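Local structure of cystathionine beta-lyase family protein, YNBB B.subtilis ortholog (Clostridium acetobutylicum, 3HVY) at residues Q54-S59 / D80-N85; E60-N65 / N72-D77; A312-L317 / G417-L422; A318-L323 / Q335-N340. The protein is probably a pyridoxal-phosphate-dependent carbon-sulfur lyase of the methionine gamma-lyase family, with a putative role in aluminium resistance. All coordinates share one frame; numbering follows the deposited sequence.

Contact 1: residues Q54-S59 / D80-N85; sequences QEERIS and DRVYAN. With NA (sodium ion), chain X.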
loop_
_atom_site.group_PDB
_atom_site.type_symbol
_atom_site.label_atom_id
_atom_site.label_comp_id
_atom_site.label_asym_id
_atom_site.label_seq_id
_atom_site.Cartn_x
_atom_site.Cartn_y
_atom_site.Cartn_z
ATOM N N GLN D 54 14.846 -20.014 -7.120
ATOM C CA GLN D 54 15.889 -19.970 -8.151
ATOM C C GLN D 54 15.455 -20.668 -9.409
ATOM O O GLN D 54 15.727 -20.170 -10.488
ATOM C CB GLN D 54 17.167 -20.576 -7.576
ATOM C CG GLN D 54 17.639 -19.803 -6.327
ATOM C CD GLN D 54 19.029 -20.213 -5.919
ATOM O OE1 GLN D 54 19.418 -21.360 -6.144
ATOM N NE2 GLN D 54 19.784 -19.294 -5.322
ATOM N N GLU D 55 14.682 -21.752 -9.299
ATOM C CA GLU D 55 14.191 -22.419 -10.500
ATOM C C GLU D 55 13.121 -21.592 -11.222
ATOM O O GLU D 55 13.002 -21.676 -12.421
ATOM C CB GLU D 55 13.733 -23.843 -10.203
ATOM C CG GLU D 55 14.957 -24.745 -9.795
ATOM C CD GLU D 55 14.611 -26.091 -9.148
ATOM O OE1 GLU D 55 13.412 -26.436 -9.005
ATOM O OE2 GLU D 55 15.574 -26.804 -8.779
ATOM N N GLU D 56 12.409 -20.737 -10.514
ATOM C CA GLU D 56 11.457 -19.860 -11.164
ATOM C C GLU D 56 12.084 -18.509 -11.547
ATOM O O GLU D 56 11.414 -17.635 -12.073
ATOM C CB GLU D 56 10.204 -19.698 -10.283
ATOM C CG GLU D 56 9.051 -18.830 -10.865
ATOM C CD GLU D 56 8.446 -19.354 -12.177
ATOM O OE1 GLU D 56 8.590 -20.574 -12.465
ATOM O OE2 GLU D 56 7.798 -18.538 -12.893
ATOM N N ARG D 57 13.382 -18.350 -11.326
ATOM C CA ARG D 57 14.078 -17.116 -11.613
ATOM C C ARG D 57 13.388 -15.864 -11.029
ATOM O O ARG D 57 13.181 -14.850 -11.697
ATOM C CB ARG D 57 14.333 -16.972 -13.113
ATOM C CG ARG D 57 15.145 -18.082 -13.717
ATOM C CD ARG D 57 15.352 -17.857 -15.203
ATOM N NE ARG D 57 16.672 -18.363 -15.562
ATOM C CZ ARG D 57 17.729 -17.623 -15.916
ATOM N NH1 ARG D 57 17.662 -16.298 -16.048
ATOM N NH2 ARG D 57 18.870 -18.239 -16.191
ATOM N N ILE D 58 13.058 -15.929 -9.758
ATOM C CA ILE D 58 12.441 -14.806 -9.120
ATOM C C ILE D 58 13.392 -13.625 -9.159
ATOM O O ILE D 58 14.599 -13.790 -8.940
ATOM C CB ILE D 58 11.964 -15.177 -7.701
ATOM C CG1 ILE D 58 10.889 -16.279 -7.809
ATOM C CG2 ILE D 58 11.461 -13.961 -6.957
ATOM C CD1 ILE D 58 9.667 -15.952 -8.687
ATOM N N SER D 59 12.851 -12.453 -9.520
ATOM C CA SER D 59 13.590 -11.206 -9.537
ATOM C C SER D 59 12.746 -10.070 -9.000
ATOM O O SER D 59 11.533 -10.239 -8.680
ATOM C CB SER D 59 14.036 -10.862 -10.955
ATOM O OG SER D 59 12.901 -10.663 -11.720
ATOM N N ASP D 80 2.510 -18.707 -7.721
ATOM C CA ASP D 80 1.849 -20.005 -7.927
ATOM C C ASP D 80 2.823 -21.105 -8.389
ATOM O O ASP D 80 2.748 -22.230 -7.917
ATOM C CB ASP D 80 0.750 -19.885 -8.959
ATOM C CG ASP D 80 -0.421 -19.018 -8.497
ATOM O OD1 ASP D 80 -0.478 -18.663 -7.315
ATOM O OD2 ASP D 80 -1.285 -18.652 -9.359
ATOM N N ARG D 81 3.720 -20.801 -9.347
ATOM C CA ARG D 81 4.676 -21.811 -9.803
ATOM C C ARG D 81 5.662 -22.195 -8.699
ATOM O O ARG D 81 6.001 -23.371 -8.535
ATOM C CB ARG D 81 5.408 -21.344 -11.037
ATOM C CG ARG D 81 4.512 -21.363 -12.260
ATOM C CD ARG D 81 5.301 -21.149 -13.554
ATOM N NE ARG D 81 5.639 -19.742 -13.738
ATOM C CZ ARG D 81 4.814 -18.825 -14.264
ATOM N NH1 ARG D 81 3.615 -19.138 -14.739
ATOM N NH2 ARG D 81 5.212 -17.576 -14.362
ATOM N N VAL D 82 6.077 -21.219 -7.892
ATOM C CA VAL D 82 7.011 -21.505 -6.778
ATOM C C VAL D 82 6.352 -22.463 -5.752
ATOM O O VAL D 82 6.958 -23.458 -5.352
ATOM C CB VAL D 82 7.526 -20.184 -6.125
ATOM C CG1 VAL D 82 8.231 -20.461 -4.793
ATOM C CG2 VAL D 82 8.476 -19.424 -7.150
ATOM N N TYR D 83 5.109 -22.174 -5.353
ATOM C CA TYR D 83 4.411 -23.026 -4.435
ATOM C C TYR D 83 4.205 -24.432 -5.036
ATOM O O TYR D 83 4.371 -25.431 -4.338
ATOM C CB TYR D 83 3.050 -22.465 -4.089
ATOM C CG TYR D 83 2.927 -21.588 -2.861
ATOM C CD1 TYR D 83 3.626 -20.410 -2.735
ATOM C CD2 TYR D 83 1.984 -21.900 -1.857
ATOM C CE1 TYR D 83 3.408 -19.549 -1.597
ATOM C CE2 TYR D 83 1.786 -21.084 -0.765
ATOM C CZ TYR D 83 2.526 -19.933 -0.610
ATOM O OH TYR D 83 2.297 -19.121 0.510
ATOM N N ALA D 84 3.784 -24.517 -6.293
ATOM C CA ALA D 84 3.595 -25.845 -6.943
ATOM C C ALA D 84 4.918 -26.663 -6.875
ATOM O O ALA D 84 4.945 -27.884 -6.583
ATOM C CB ALA D 84 3.145 -25.671 -8.381
ATOM N N ASN D 85 6.020 -25.985 -7.110
ATOM C CA ASN D 85 7.333 -26.638 -7.023
ATOM C C ASN D 85 7.606 -27.129 -5.581
ATOM O O ASN D 85 7.975 -28.297 -5.354
ATOM C CB ASN D 85 8.401 -25.650 -7.428
ATOM C CG ASN D 85 9.738 -26.314 -7.746
ATOM O OD1 ASN D 85 9.931 -27.522 -7.519
ATOM N ND2 ASN D 85 10.654 -25.538 -8.325
HETATM NA NA NA X . 9.469 -29.593 -6.588
HETATM O O HOH W 1 13.073 -27.846 -6.405
HETATM O O HOH W 2 11.423 -30.701 -7.444
HETATM O O HOH W 3 7.950 -29.874 -8.739
#
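Glu-56 and Val-82 bring the two backbones closest, with CA atoms 6.5 Å apart, where helix 18-55 ends in a Schellman motif at Arg-57 and the chain turns away beside helix 74-87. Glu-56 has the largest share of the contact. Its CB lies 3.6 Å from Val-82 CG2, with CG also against it; chi1 (-177°) sets CG anti to the backbone N, and the bend at chi2 turns CD toward Arg-81. These two side chains cross at about a right angle, with the carboxylate and guanidinium planes 43° apart. There OE2 takes a short, nearly straight bond from Arg-81 NE, 2.6 Å, and a weak one from NH2. The acceptor lies in the guanidinium plane, whereas NE stands above the carboxylate plane. Ser-78 OG also bonds to OE2, so the salt bridge has a second hold. Ile-58 and Val-82 meet tip to tip, CD1 4.0 Å from CG2. One helical turn on from Arg-81, Asn-85 ND2 donates to Glu-55 OE1 over 3.0 Å and almost straight (171°), on the anti side of the carboxylate. The other end of that amide faces a sodium ion: OD1 and the backbone O of Asn-85 both bind it at 2.3 Å, and two waters and Asn-88 OD1 join them. Glu-55 therefore acts from the second shell, fixing the amide's rotation with OD1 on the metal; its negative charge may also favour the cation. Val-82 also packs on Ala-52 of helix 18-55 and Leu-294 of helix 287-317, Ile-58 meets Tyr-291 of the latter, and Ala-84 rests on strand 91-95.

Contact 2: residues E60-N65 / N72-D77; sequences ESHFTN and NDIGRD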
loop_
_atom_site.group_PDB
_atom_site.type_symbol
_atom_site.label_atom_id
_atom_site.label_comp_id
_atom_site.label_asym_id
_atom_site.label_seq_id
_atom_site.Cartn_x
_atom_site.Cartn_y
_atom_site.Cartn_z
ATOM N N GLU D 60 13.361 -8.889 -8.935
ATOM C CA GLU D 60 12.643 -7.670 -8.486
ATOM C C GLU D 60 11.367 -7.434 -9.328
ATOM O O GLU D 60 10.350 -7.002 -8.797
ATOM C CB GLU D 60 13.568 -6.439 -8.452
ATOM N N SER D 61 11.392 -7.808 -10.608
ATOM C CA SER D 61 10.224 -7.601 -11.465
ATOM C C SER D 61 8.988 -8.464 -11.115
ATOM O O SER D 61 7.868 -8.237 -11.603
ATOM C CB SER D 61 10.606 -7.762 -12.921
ATOM O OG SER D 61 11.343 -8.934 -13.131
ATOM N N HIS D 62 9.188 -9.452 -10.256
ATOM C CA HIS D 62 8.067 -10.225 -9.707
ATOM C C HIS D 62 7.383 -9.503 -8.568
ATOM O O HIS D 62 6.309 -9.962 -8.105
ATOM C CB HIS D 62 8.557 -11.603 -9.251
ATOM C CG HIS D 62 8.938 -12.469 -10.397
ATOM N ND1 HIS D 62 10.240 -12.556 -10.868
ATOM C CD2 HIS D 62 8.182 -13.202 -11.239
ATOM C CE1 HIS D 62 10.266 -13.354 -11.918
ATOM N NE2 HIS D 62 9.029 -13.742 -12.178
ATOM N N PHE D 63 7.978 -8.395 -8.099
ATOM C CA PHE D 63 7.360 -7.617 -6.992
ATOM C C PHE D 63 6.437 -6.548 -7.626
ATOM O O PHE D 63 6.684 -5.340 -7.621
ATOM C CB PHE D 63 8.385 -7.028 -6.006
ATOM C CG PHE D 63 9.411 -8.045 -5.489
ATOM C CD1 PHE D 63 9.048 -9.371 -5.283
ATOM C CD2 PHE D 63 10.696 -7.654 -5.162
ATOM C CE1 PHE D 63 9.952 -10.299 -4.821
ATOM C CE2 PHE D 63 11.622 -8.604 -4.687
ATOM C CZ PHE D 63 11.206 -9.926 -4.519
ATOM N N THR D 64 5.355 -7.087 -8.184
ATOM C CA THR D 64 4.382 -6.363 -8.944
ATOM C C THR D 64 3.443 -5.534 -8.029
ATOM O O THR D 64 3.370 -5.710 -6.785
ATOM C CB THR D 64 3.539 -7.330 -9.845
ATOM O OG1 THR D 64 2.847 -8.275 -9.015
ATOM C CG2 THR D 64 4.418 -8.052 -10.837
ATOM N N ASN D 65 2.761 -4.621 -8.728
ATOM C CA ASN D 65 1.840 -3.682 -8.200
ATOM C C ASN D 65 0.639 -3.626 -9.185
ATOM O O ASN D 65 0.318 -2.567 -9.763
ATOM C CB ASN D 65 2.557 -2.351 -8.158
ATOM C CG ASN D 65 1.788 -1.334 -7.418
ATOM O OD1 ASN D 65 1.088 -1.695 -6.472
ATOM N ND2 ASN D 65 1.894 -0.044 -7.828
ATOM N N ASN D 72 -2.154 -10.747 -16.599
ATOM C CA ASN D 72 -0.695 -10.981 -16.670
ATOM C C ASN D 72 0.162 -10.424 -15.535
ATOM O O ASN D 72 1.276 -9.891 -15.768
ATOM C CB ASN D 72 -0.106 -10.529 -18.002
ATOM C CG ASN D 72 1.334 -11.043 -18.200
ATOM O OD1 ASN D 72 1.669 -12.181 -17.799
ATOM N ND2 ASN D 72 2.197 -10.198 -18.785
ATOM N N ASP D 73 -0.312 -10.594 -14.299
ATOM C CA ASP D 73 0.489 -10.218 -13.126
ATOM C C ASP D 73 1.571 -11.310 -12.979
ATOM O O ASP D 73 1.298 -12.400 -12.501
ATOM C CB ASP D 73 -0.447 -10.135 -11.919
ATOM C CG ASP D 73 0.263 -9.764 -10.617
ATOM O OD1 ASP D 73 1.504 -9.921 -10.541
ATOM O OD2 ASP D 73 -0.462 -9.429 -9.630
ATOM N N ILE D 74 2.793 -11.030 -13.435
ATOM C CA ILE D 74 3.844 -12.048 -13.450
ATOM C C ILE D 74 4.281 -12.457 -12.054
ATOM O O ILE D 74 4.669 -13.607 -11.856
ATOM C CB ILE D 74 5.082 -11.650 -14.340
ATOM C CG1 ILE D 74 5.959 -10.572 -13.655
ATOM C CG2 ILE D 74 4.604 -11.232 -15.728
ATOM C CD1 ILE D 74 7.217 -10.264 -14.374
ATOM N N GLY D 75 4.206 -11.535 -11.090
ATOM C CA GLY D 75 4.470 -11.855 -9.698
ATOM C C GLY D 75 3.544 -12.917 -9.137
ATOM O O GLY D 75 3.972 -13.929 -8.572
ATOM N N ARG D 76 2.264 -12.687 -9.323
ATOM C CA ARG D 76 1.230 -13.573 -8.899
ATOM C C ARG D 76 1.388 -14.954 -9.536
ATOM O O ARG D 76 1.357 -15.969 -8.848
ATOM C CB ARG D 76 -0.089 -12.976 -9.347
ATOM C CG ARG D 76 -1.314 -13.767 -8.998
ATOM C CD ARG D 76 -2.524 -13.266 -9.771
ATOM N NE ARG D 76 -2.368 -13.496 -11.192
ATOM C CZ ARG D 76 -3.048 -12.905 -12.169
ATOM N NH1 ARG D 76 -4.027 -12.082 -11.902
ATOM N NH2 ARG D 76 -2.736 -13.150 -13.424
ATOM N N ASP D 77 1.564 -14.983 -10.848
ATOM C CA ASP D 77 1.652 -16.241 -11.591
ATOM C C ASP D 77 2.912 -17.015 -11.264
ATOM O O ASP D 77 2.897 -18.231 -11.215
ATOM C CB ASP D 77 1.528 -15.979 -13.094
ATOM C CG ASP D 77 0.143 -15.439 -13.461
ATOM O OD1 ASP D 77 -0.844 -15.638 -12.686
ATOM O OD2 ASP D 77 0.069 -14.787 -14.494
#
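Thr-64 OG1 donates to Asp-73 OD1 over 2.6 Å, the hydrogen bond that joins the two segments. It arrives on the syn side of the carboxylate, 33° out of its plane. From the opposite face of that plane Arg-76 N gives the same oxygen a nearly straight bond of 3.1 Å, the N-cap bond of helix 74-87. The threonine methyl CG2, anti to its carbonyl carbon, lies against Gly-75 N at 3.5 Å. Next to it the backbones nearly touch: the CA of Gly-75 is 3.1 Å from His-62 O in a CH...O contact. Ile-74 extends its CD1 to Ser-61 O, 3.5 Å away, and its own carbonyl O sits in plane at the CD2 edge of the His-62 ring. Farther out, Ser-59 N donates to His-62 ND1 and sets the ring, while Ser-66 and Thr-283 hydroxyls bond to Asp-73 OD2. Asn-65 O accepts from Arg-288 of a third subunit, which puts this turn at a subunit interface. Phe-63 centres an inverse gamma turn, leading the chain from a short 3-10 segment to Thr-64, whose hydroxyl serves the N-capping aspartate of the following helix.

Contact 3: residues A312-L317 / G417-L422; sequences ARIMEL and GVLIAL
Ile-314 has CG1 anti to the backbone N (chi1 -158°), and a chi2 of 178° extends CD1 toward helix 411-422. There it meets Leu-419 CD2 at 3.5 Å, the two side chains crossing at about a right angle, and Leu-422 CD2 at 3.8 Å. Its other branch, CG2, sits 3.5 Å from Val-418 CG1 as the two side chains slide past each other in opposite directions. Both 3.5 Å pairs are tighter than ordinary carbon contact. Met-315, a selenomethionine, bends at chi2 and chi3, and its SE comes to 3.9 Å from Leu-422 CD1. Leu-422 thus splits its fork, one methyl for each of two consecutive residues on the partner helix. The segment axes run nearly parallel, at 22°, but stay 11.0 Å apart, and the branched and selenomethionine side chains fill the distance between them. Ala-27 of helix 18-55 touches Ile-314, Phe-348 of helix 342-354 touches Met-315, and Met-315 also meets Ile-337 of strand 334-338. No hydrogen bond links the two segments: five buried, wholly apolar side chains make the join, consistent with one held by van der Waals packing and the hydrophobic effect.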
loop_
_atom_site.group_PDB
_atom_site.type_symbol
_atom_site.label_atom_id
_atom_site.label_comp_id
_atom_site.label_asym_id
_atom_site.label_seq_id
_atom_site.Cartn_x
_atom_site.Cartn_y
_atom_site.Cartn_z
ATOM N N ALA D 312 5.228 -27.795 26.009
ATOM C CA ALA D 312 4.936 -29.175 26.372
ATOM C C ALA D 312 5.786 -29.651 27.567
ATOM O O ALA D 312 5.261 -30.215 28.507
ATOM C CB ALA D 312 5.185 -30.139 25.125
ATOM N N ARG D 313 7.111 -29.479 27.481
ATOM C CA ARG D 313 7.980 -29.959 28.551
ATOM C C ARG D 313 7.833 -29.169 29.829
ATOM O O ARG D 313 7.659 -29.771 30.890
ATOM C CB ARG D 313 9.449 -30.014 28.170
ATOM C CG ARG D 313 10.305 -30.682 29.227
ATOM C CD ARG D 313 9.755 -32.040 29.643
ATOM N NE ARG D 313 10.764 -32.851 30.372
ATOM C CZ ARG D 313 10.556 -34.055 30.912
ATOM N NH1 ARG D 313 9.355 -34.671 30.860
ATOM N NH2 ARG D 313 11.546 -34.627 31.586
ATOM N N ILE D 314 7.860 -27.833 29.747
ATOM C CA ILE D 314 7.773 -27.054 30.967
ATOM C C ILE D 314 6.413 -27.215 31.676
ATOM O O ILE D 314 6.368 -27.316 32.889
ATOM C CB ILE D 314 8.168 -25.580 30.781
ATOM C CG1 ILE D 314 8.572 -24.982 32.149
ATOM C CG2 ILE D 314 7.043 -24.746 30.077
ATOM C CD1 ILE D 314 9.057 -23.463 32.061
HETATM N N MSE D 315 5.312 -27.298 30.947
HETATM C CA MSE D 315 4.021 -27.438 31.620
HETATM C C MSE D 315 3.960 -28.841 32.257
HETATM O O MSE D 315 3.377 -29.046 33.314
HETATM C CB MSE D 315 2.866 -27.195 30.646
HETATM C CG MSE D 315 2.851 -25.792 30.020
HETATM SE SE MSE D 315 2.812 -24.413 31.358
HETATM C CE MSE D 315 0.974 -24.623 31.963
ATOM N N GLU D 316 4.569 -29.816 31.596
ATOM C CA GLU D 316 4.674 -31.159 32.163
ATOM C C GLU D 316 5.532 -31.176 33.455
ATOM O O GLU D 316 5.130 -31.768 34.469
ATOM C CB GLU D 316 5.243 -32.086 31.119
ATOM C CG GLU D 316 5.549 -33.477 31.534
ATOM C CD GLU D 316 5.771 -34.343 30.339
ATOM O OE1 GLU D 316 6.802 -34.182 29.645
ATOM O OE2 GLU D 316 4.868 -35.143 30.081
ATOM N N LEU D 317 6.679 -30.493 33.426
ATOM C CA LEU D 317 7.481 -30.331 34.629
ATOM C C LEU D 317 6.662 -29.710 35.763
ATOM O O LEU D 317 6.856 -30.032 36.940
ATOM C CB LEU D 317 8.723 -29.492 34.350
ATOM C CG LEU D 317 9.732 -30.067 33.381
ATOM C CD1 LEU D 317 11.123 -29.443 33.574
ATOM C CD2 LEU D 317 9.768 -31.587 33.572
ATOM N N GLY D 417 6.641 -15.897 26.783
ATOM C CA GLY D 417 5.199 -15.943 26.957
ATOM C C GLY D 417 4.781 -17.072 27.866
ATOM O O GLY D 417 3.960 -16.872 28.761
ATOM N N VAL D 418 5.356 -18.263 27.664
ATOM C CA VAL D 418 5.012 -19.389 28.532
ATOM C C VAL D 418 5.429 -19.146 29.980
ATOM O O VAL D 418 4.678 -19.480 30.897
ATOM C CB VAL D 418 5.555 -20.713 27.958
ATOM C CG1 VAL D 418 5.351 -21.911 28.957
ATOM C CG2 VAL D 418 4.905 -20.941 26.604
ATOM N N LEU D 419 6.608 -18.551 30.185
ATOM C CA LEU D 419 7.075 -18.274 31.513
ATOM C C LEU D 419 6.145 -17.260 32.179
ATOM O O LEU D 419 5.771 -17.435 33.350
ATOM C CB LEU D 419 8.507 -17.741 31.530
ATOM C CG LEU D 419 9.600 -18.612 30.916
ATOM C CD1 LEU D 419 10.975 -17.935 31.128
ATOM C CD2 LEU D 419 9.567 -20.063 31.476
ATOM N N ILE D 420 5.761 -16.223 31.438
ATOM C CA ILE D 420 4.851 -15.239 31.981
ATOM C C ILE D 420 3.525 -15.897 32.315
ATOM O O ILE D 420 3.032 -15.778 33.418
ATOM C CB ILE D 420 4.635 -14.052 31.018
ATOM C CG1 ILE D 420 5.908 -13.230 30.963
ATOM C CG2 ILE D 420 3.467 -13.177 31.477
ATOM C CD1 ILE D 420 6.011 -12.336 29.707
ATOM N N ALA D 421 2.976 -16.650 31.383
ATOM C CA ALA D 421 1.731 -17.343 31.640
ATOM C C ALA D 421 1.828 -18.346 32.822
ATOM O O ALA D 421 0.951 -18.390 33.700
ATOM C CB ALA D 421 1.264 -18.039 30.364
ATOM N N LEU D 422 2.878 -19.167 32.842
ATOM C CA LEU D 422 3.043 -20.171 33.900
ATOM C C LEU D 422 3.186 -19.539 35.295
ATOM O O LEU D 422 2.724 -20.105 36.285
ATOM C CB LEU D 422 4.259 -21.056 33.589
ATOM C CG LEU D 422 4.607 -22.175 34.595
ATOM C CD1 LEU D 422 3.396 -23.074 34.948
ATOM C CD2 LEU D 422 5.824 -23.026 34.078
#

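Contact 4: residues A318-L323 / Q335-N340; sequences AGFDVL and QAIKFN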
loop_
_atom_site.group_PDB
_atom_site.type_symbol
_atom_site.label_atom_id
_atom_site.label_comp_id
_atom_site.label_asym_id
_atom_site.label_seq_id
_atom_site.Cartn_x
_atom_site.Cartn_y
_atom_site.Cartn_z
ATOM N N ALA D 318 5.699 -28.871 35.399
ATOM C CA ALA D 318 4.797 -28.231 36.352
ATOM C C ALA D 318 3.637 -29.115 36.825
ATOM O O ALA D 318 2.833 -28.668 37.621
ATOM C CB ALA D 318 4.233 -26.931 35.734
ATOM N N GLY D 319 3.499 -30.315 36.274
ATOM C CA GLY D 319 2.469 -31.258 36.695
ATOM C C GLY D 319 1.340 -31.503 35.707
ATOM O O GLY D 319 0.500 -32.330 35.961
ATOM N N PHE D 320 1.331 -30.821 34.561
ATOM C CA PHE D 320 0.217 -30.925 33.645
ATOM C C PHE D 320 0.376 -32.015 32.593
ATOM O O PHE D 320 1.489 -32.248 32.063
ATOM C CB PHE D 320 0.003 -29.581 32.943
ATOM C CG PHE D 320 -0.387 -28.458 33.868
ATOM C CD1 PHE D 320 -1.726 -28.299 34.259
ATOM C CD2 PHE D 320 0.559 -27.585 34.368
ATOM C CE1 PHE D 320 -2.103 -27.270 35.085
ATOM C CE2 PHE D 320 0.197 -26.560 35.222
ATOM C CZ PHE D 320 -1.121 -26.388 35.587
ATOM N N ASP D 321 -0.761 -32.653 32.271
ATOM C CA ASP D 321 -0.844 -33.542 31.116
ATOM C C ASP D 321 -0.900 -32.620 29.893
ATOM O O ASP D 321 -1.666 -31.652 29.878
ATOM C CB ASP D 321 -2.087 -34.430 31.197
ATOM C CG ASP D 321 -1.983 -35.682 30.298
ATOM O OD1 ASP D 321 -2.943 -36.485 30.293
ATOM O OD2 ASP D 321 -0.929 -35.853 29.617
ATOM N N VAL D 322 -0.052 -32.880 28.906
ATOM C CA VAL D 322 0.033 -32.067 27.685
ATOM C C VAL D 322 -0.077 -32.997 26.498
ATOM O O VAL D 322 0.149 -34.215 26.611
ATOM C CB VAL D 322 1.357 -31.255 27.628
ATOM C CG1 VAL D 322 1.515 -30.444 28.902
ATOM C CG2 VAL D 322 2.598 -32.170 27.427
ATOM N N LEU D 323 -0.403 -32.431 25.335
ATOM C CA LEU D 323 -0.448 -33.211 24.122
ATOM C C LEU D 323 -0.214 -32.332 22.923
ATOM O O LEU D 323 -0.893 -31.324 22.773
ATOM C CB LEU D 323 -1.787 -33.885 23.995
ATOM C CG LEU D 323 -1.841 -35.016 22.979
ATOM C CD1 LEU D 323 -1.013 -36.215 23.530
ATOM C CD2 LEU D 323 -3.283 -35.398 22.791
ATOM N N GLN D 335 -0.005 -26.848 20.473
ATOM C CA GLN D 335 0.286 -27.508 21.719
ATOM C C GLN D 335 -0.940 -27.388 22.583
ATOM O O GLN D 335 -1.426 -26.281 22.789
ATOM C CB GLN D 335 1.415 -26.831 22.488
ATOM C CG GLN D 335 1.843 -27.583 23.754
ATOM C CD GLN D 335 2.238 -29.027 23.462
ATOM O OE1 GLN D 335 3.064 -29.265 22.598
ATOM N NE2 GLN D 335 1.666 -29.990 24.206
ATOM N N ALA D 336 -1.387 -28.514 23.126
ATOM C CA ALA D 336 -2.534 -28.583 24.056
ATOM C C ALA D 336 -2.041 -28.851 25.484
ATOM O O ALA D 336 -1.047 -29.554 25.684
ATOM C CB ALA D 336 -3.567 -29.671 23.590
ATOM N N ILE D 337 -2.732 -28.273 26.464
ATOM C CA ILE D 337 -2.379 -28.395 27.859
ATOM C C ILE D 337 -3.706 -28.665 28.624
ATOM O O ILE D 337 -4.644 -27.885 28.488
ATOM C CB ILE D 337 -1.783 -27.081 28.407
ATOM C CG1 ILE D 337 -0.636 -26.533 27.510
ATOM C CG2 ILE D 337 -1.358 -27.254 29.905
ATOM C CD1 ILE D 337 -0.227 -25.096 27.861
ATOM N N LYS D 338 -3.794 -29.767 29.361
ATOM C CA LYS D 338 -5.003 -30.078 30.154
ATOM C C LYS D 338 -4.870 -29.430 31.537
ATOM O O LYS D 338 -4.216 -29.946 32.418
ATOM C CB LYS D 338 -5.195 -31.577 30.249
ATOM C CG LYS D 338 -6.502 -32.030 30.873
ATOM C CD LYS D 338 -6.661 -33.547 30.889
ATOM C CE LYS D 338 -6.751 -34.136 29.462
ATOM N NZ LYS D 338 -7.140 -35.583 29.413
ATOM N N PHE D 339 -5.493 -28.277 31.715
ATOM C CA PHE D 339 -5.372 -27.556 32.984
ATOM C C PHE D 339 -6.185 -28.218 34.110
ATOM O O PHE D 339 -5.800 -28.130 35.266
ATOM C CB PHE D 339 -5.739 -26.079 32.794
ATOM C CG PHE D 339 -4.749 -25.317 31.967
ATOM C CD1 PHE D 339 -3.595 -24.816 32.542
ATOM C CD2 PHE D 339 -4.938 -25.161 30.617
ATOM C CE1 PHE D 339 -2.685 -24.143 31.800
ATOM C CE2 PHE D 339 -4.041 -24.473 29.856
ATOM C CZ PHE D 339 -2.908 -23.962 30.447
ATOM N N ASN D 340 -7.279 -28.894 33.750
ATOM C CA ASN D 340 -8.176 -29.584 34.697
ATOM C C ASN D 340 -8.781 -28.620 35.708
ATOM O O ASN D 340 -9.122 -29.021 36.826
ATOM C CB ASN D 340 -7.471 -30.718 35.456
ATOM C CG ASN D 340 -7.465 -32.019 34.707
ATOM O OD1 ASN D 340 -8.479 -32.423 34.120
ATOM N ND2 ASN D 340 -6.307 -32.707 34.721
HETATM O O HOH W 4 -3.142 -32.149 33.617
#
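Phe-320 turns the edge of its ring to the carbonyl oxygens of Lys-338 and Phe-339, the latter in plane and Lys-338 O 3.5 Å from CD1. The face of the same ring receives the edge of Phe-339, an edge-to-face pair with centroids 5.4 Å apart and planes at 64°. One face of Phe-339 carries Ile-337 CG2, offset toward the rim. That methyl also touches Phe-320 CB at 4.1 Å. Beside them a water bridges Asp-321 N and Lys-338 O, accepting from the first and donating to the second. Farther along, the strands pair through the backbone. Lys-338 N donates to Asp-321 O, and Leu-323 and Ala-336 exchange two bonds, Leu-323 N to Ala-336 O at 3.0 Å and Ala-336 N to Leu-323 O at 2.9 Å. Gln-335 bends at chi2 (56°), and its NE2 gives Ala-336 O a second donor, 3.1 Å away and on the opposite face of the carbonyl plane from Leu-323 N. Arg-330 holds the other end of that amide through OE1. Val-322 and Ile-337 form the non-hydrogen-bonded pair, on the side where Cys-311 of helix 287-317 packs against Ile-337. Lys-338 makes a cation-pi contact with Trp-190, and Asp-321 is paired with Lys-325. This is an antiparallel beta hairpin at the edge of the chain's five-stranded antiparallel sheet, with strand 334-338 pairing on its other side with strand 402-406.

The four contacts form two groups on opposite sides of the chain's centre. Contacts 1 and 2 lie 12 Å apart, centre to centre, and share helix 74-87; contact 2 is nested in the loop that contact 1 closes, and the two meet where Arg-57 O approaches His-62 CE1. Contacts 3 and 4, with centres 9 Å apart, come later in sequence: strand 321-323 follows helix 287-317 after a short turn, and contact 4 is nested inside contact 3. The groups are about 40 to 46 Å apart between centres. Helix 18-55 supplies part of contact 1 and touches contact 3, while helix 287-317 supplies part of contact 3 and touches the other three; both thus reach from one group, at subunit interfaces, to the other.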